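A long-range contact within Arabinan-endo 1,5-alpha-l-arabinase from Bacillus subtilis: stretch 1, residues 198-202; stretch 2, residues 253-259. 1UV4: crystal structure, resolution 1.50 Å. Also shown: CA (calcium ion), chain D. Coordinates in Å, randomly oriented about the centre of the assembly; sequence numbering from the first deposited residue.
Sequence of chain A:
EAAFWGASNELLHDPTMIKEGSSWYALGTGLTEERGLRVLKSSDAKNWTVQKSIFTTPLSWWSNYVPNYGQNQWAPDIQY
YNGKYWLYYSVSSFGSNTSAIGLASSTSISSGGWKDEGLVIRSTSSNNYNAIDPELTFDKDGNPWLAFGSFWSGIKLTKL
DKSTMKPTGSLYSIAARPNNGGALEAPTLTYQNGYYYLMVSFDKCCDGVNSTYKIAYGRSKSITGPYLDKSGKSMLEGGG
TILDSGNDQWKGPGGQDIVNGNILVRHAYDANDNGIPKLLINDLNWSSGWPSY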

ATOM      1  N   LEU A 198      10.297  -4.916  -5.468  1.00 12.58           N
ATOM      2  CA  LEU A 198       9.243  -3.901  -5.525  1.00 12.60           C
ATOM      3  C   LEU A 198       8.069  -4.454  -6.333  1.00 13.04           C
ATOM      4  O   LEU A 198       8.249  -4.899  -7.459  1.00 13.65           O
ATOM      5  CB  LEU A 198       9.740  -2.653  -6.185  1.00 12.98           C
ATOM      6  CG  LEU A 198       8.703  -1.550  -6.386  1.00 14.15           C
ATOM      7  CD1 LEU A 198       8.176  -0.981  -5.077  1.00 14.15           C
ATOM      8  CD2 LEU A 198       9.327  -0.426  -7.216  1.00 13.66           C
ATOM      9  N   MET A 199       6.882  -4.476  -5.756  1.00 13.09           N
ATOM     10  CA  MET A 199       5.658  -4.694  -6.493  1.00 13.00           C
ATOM     11  C   MET A 199       4.867  -3.391  -6.538  1.00 12.84           C
ATOM     12  O   MET A 199       4.862  -2.635  -5.578  1.00 13.81           O
ATOM     13  CB  MET A 199       4.782  -5.741  -5.834  1.00 14.57           C
ATOM     14  CG  MET A 199       5.408  -7.036  -5.644  1.00 15.29           C
ATOM     15  SD  MET A 199       4.166  -8.242  -5.013  1.00 21.77           S
ATOM     16  CE  MET A 199       5.117  -9.717  -4.946  1.00 18.50           C
ATOM     17  N   VAL A 200       4.238  -3.117  -7.678  1.00 12.65           N
ATOM     18  CA  VAL A 200       3.363  -1.971  -7.824  1.00 13.57           C
ATOM     19  C   VAL A 200       2.061  -2.444  -8.481  1.00 12.50           C
ATOM     20  O   VAL A 200       1.994  -3.519  -9.067  1.00 13.45           O
ATOM     21  CB  VAL A 200       4.000  -0.841  -8.665  1.00 13.05           C
ATOM     22  CG1 VAL A 200       5.274  -0.396  -8.059  1.00 14.10           C
ATOM     23  CG2 VAL A 200       4.232  -1.285 -10.096  1.00 14.92           C
ATOM     24  N   SER A 201       0.993  -1.679  -8.290  1.00 12.32           N
ATOM     25  CA  SER A 201      -0.211  -1.834  -9.088  1.00 12.16           C
ATOM     26  C   SER A 201      -0.099  -0.967 -10.344  1.00 12.63           C
ATOM     27  O   SER A 201       0.169   0.219 -10.231  1.00 12.69           O
ATOM     28  CB  SER A 201      -1.418  -1.416  -8.255  1.00 12.49           C
ATOM     29  OG  SER A 201      -1.564  -2.260  -7.134  1.00 14.03           O
ATOM     30  N   PHE A 202      -0.243  -1.559 -11.520  1.00 12.81           N
ATOM     31  CA  PHE A 202      -0.442  -0.813 -12.757  1.00 12.84           C
ATOM     32  C   PHE A 202      -1.944  -0.536 -12.815  1.00 13.81           C
ATOM     33  O   PHE A 202      -2.742  -1.446 -12.577  1.00 15.57           O
ATOM     34  CB  PHE A 202      -0.035  -1.646 -13.991  1.00 12.58           C
ATOM     35  CG  PHE A 202       1.442  -1.680 -14.294  1.00 13.30           C
ATOM     36  CD1 PHE A 202       2.381  -1.037 -13.499  1.00 12.29           C
ATOM     37  CD2 PHE A 202       1.877  -2.406 -15.386  1.00 15.06           C
ATOM     38  CE1 PHE A 202       3.743  -1.121 -13.770  1.00 14.52           C
ATOM     39  CE2 PHE A 202       3.226  -2.453 -15.704  1.00 15.65           C
ATOM     40  CZ  PHE A 202       4.160  -1.795 -14.899  1.00 14.33           C
ATOM     41  N   PRO A 253      -6.902  -6.748 -10.151  1.00 13.99           N
ATOM     42  CA  PRO A 253      -6.150  -6.947  -8.899  1.00 14.60           C
ATOM     43  C   PRO A 253      -5.146  -5.838  -8.657  1.00 14.60           C
ATOM     44  O   PRO A 253      -4.530  -5.319  -9.561  1.00 15.51           O
ATOM     45  CB  PRO A 253      -5.408  -8.253  -9.106  1.00 15.22           C
ATOM     46  CG  PRO A 253      -5.291  -8.345 -10.591  1.00 15.29           C
ATOM     47  CD  PRO A 253      -6.586  -7.800 -11.131  1.00 14.73           C
ATOM     48  N   GLY A 254      -5.018  -5.456  -7.396  1.00 13.31           N
ATOM     49  CA  GLY A 254      -4.106  -4.395  -7.018  1.00 13.20           C
ATOM     50  C   GLY A 254      -4.140  -4.086  -5.557  1.00 13.17           C
ATOM     51  O   GLY A 254      -4.733  -4.831  -4.760  1.00 12.31           O
ATOM     52  N   GLY A 255      -3.491  -2.997  -5.175  1.00 12.29           N
ATOM     53  CA  GLY A 255      -3.430  -2.647  -3.778  1.00 12.89           C
ATOM     54  C   GLY A 255      -2.716  -3.685  -2.961  1.00 12.87           C
ATOM     55  O   GLY A 255      -2.987  -3.862  -1.769  1.00 13.95           O
ATOM     56  N   GLN A 256      -1.764  -4.377  -3.579  1.00 13.00           N
ATOM     57  CA  GLN A 256      -1.133  -5.539  -2.959  1.00 13.78           C
ATOM     58  C   GLN A 256      -0.175  -5.160  -1.853  1.00 12.94           C
ATOM     59  O   GLN A 256       0.452  -4.086  -1.854  1.00 13.26           O
ATOM     60  CB  GLN A 256      -0.421  -6.341  -4.033  1.00 13.29           C
ATOM     61  CG  GLN A 256       0.892  -5.699  -4.549  1.00 15.50           C
ATOM     62  CD  GLN A 256       0.663  -4.419  -5.365  1.00 11.93           C
ATOM     63  OE1 GLN A 256      -0.252  -4.374  -6.183  1.00 16.42           O
ATOM     64  NE2 GLN A 256       1.473  -3.378  -5.082  1.00 15.13           N
ATOM     65  N   ASP A 257      -0.084  -6.036  -0.844  1.00 12.74           N
ATOM     66  CA  ASP A 257       0.845  -5.822   0.249  1.00 12.99           C
ATOM     67  C   ASP A 257       1.415  -7.132   0.682  1.00 13.43           C
ATOM     68  O   ASP A 257       0.711  -8.159   0.684  1.00 12.85           O
ATOM     69  CB  ASP A 257       0.117  -5.114   1.400  1.00 12.81           C
ATOM     70  CG  ASP A 257       1.054  -4.457   2.336  1.00 16.05           C
ATOM     71  OD1 ASP A 257       2.169  -4.023   1.955  1.00 20.39           O
ATOM     72  OD2 ASP A 257       0.740  -4.298   3.485  1.00 16.02           O
ATOM     73  N   ILE A 258       2.724  -7.129   0.887  1.00 15.34           N
ATOM     74  CA  ILE A 258       3.467  -8.326   1.350  1.00 15.76           C
ATOM     75  C   ILE A 258       3.420  -8.331   2.847  1.00 15.83           C
ATOM     76  O   ILE A 258       3.837  -7.336   3.505  1.00 15.63           O
ATOM     77  CB  ILE A 258       4.894  -8.320   0.861  1.00 15.30           C
ATOM     78  CG1 ILE A 258       4.937  -8.425  -0.669  1.00 15.19           C
ATOM     79  CG2 ILE A 258       5.598  -9.521   1.444  1.00 15.88           C
ATOM     80  CD1 ILE A 258       6.315  -7.961  -1.287  1.00 16.92           C
ATOM     81  N   VAL A 259       2.904  -9.423   3.407  1.00 14.18           N
ATOM     82  CA  VAL A 259       2.670  -9.616   4.801  1.00 16.14           C
ATOM     83  C   VAL A 259       3.594 -10.784   5.304  1.00 16.21           C
ATOM     84  O   VAL A 259       3.647 -11.870   4.719  1.00 16.37           O
ATOM     85  CB  VAL A 259       1.145  -9.808   5.028  1.00 16.58           C
ATOM     86  CG1 VAL A 259       0.894 -10.247   6.438  1.00 17.31           C
ATOM     87  CG2 VAL A 259       0.409  -8.523   4.677  1.00 18.10           C
TER
HETATM   88 CA    CA D1294       3.081  -3.171   3.906  1.00 13.77          CA
HETATM   89  O   HOH W   1       4.819  -4.601   3.251  1.00 12.88           O
HETATM   90  O   HOH W   2       3.273  -5.555   5.234  0.50 13.49           O
HETATM   91  O   HOH W   3       4.668  -2.259   5.525  1.00 14.60           O
HETATM   92  O   HOH W   4       2.101  -3.848   5.901  0.50 15.01           O

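This contact is a side-chain-mediated packing of two buried, roughly antiparallel strands, in which a small polar cluster around Ser201 sits beside a single apolar contact. The strand axes run at 153° and approach to 6.3 Å, and no backbone-to-backbone hydrogen bond links the two stretches; both hydrogen bonds across the contact involve the Ser201 side chain.

Ser201 illustrates how a buried hydroxyl can serve as both donor and acceptor. Its OG accepts a hydrogen bond from the backbone N of Gly255 at 2.8 Å and donates one to OE1 of Gln256 at 2.7 Å, so a single atom ties one strand to both main chain and side chain of the other. The absence of a side chain at Gly254 leaves room for the hydroxyl: its CA lies 3.3 Å from Ser201 OG, and an ideal CB on Gly254 would be tight, 3.1 Å from Ser201 OG. At Gly255 the positive phi of 63° by itself favours glycine.

Gln256, with chi1 at p and chi2 at m, reaches toward stretch 1 with its amide, and its CG also packs 4.1 Å from Met199 CB. Further along, the extended Met199 side chain brings CE to 4.2 Å from Ile258 CD1. Asp257, between Gln256 and Ile258, whose CA-to-CB bonds point toward stretch 1, has its own CA-to-CB bond pointing away and binds calcium through OD1 at 2.3 Å and OD2 at 2.6 Å.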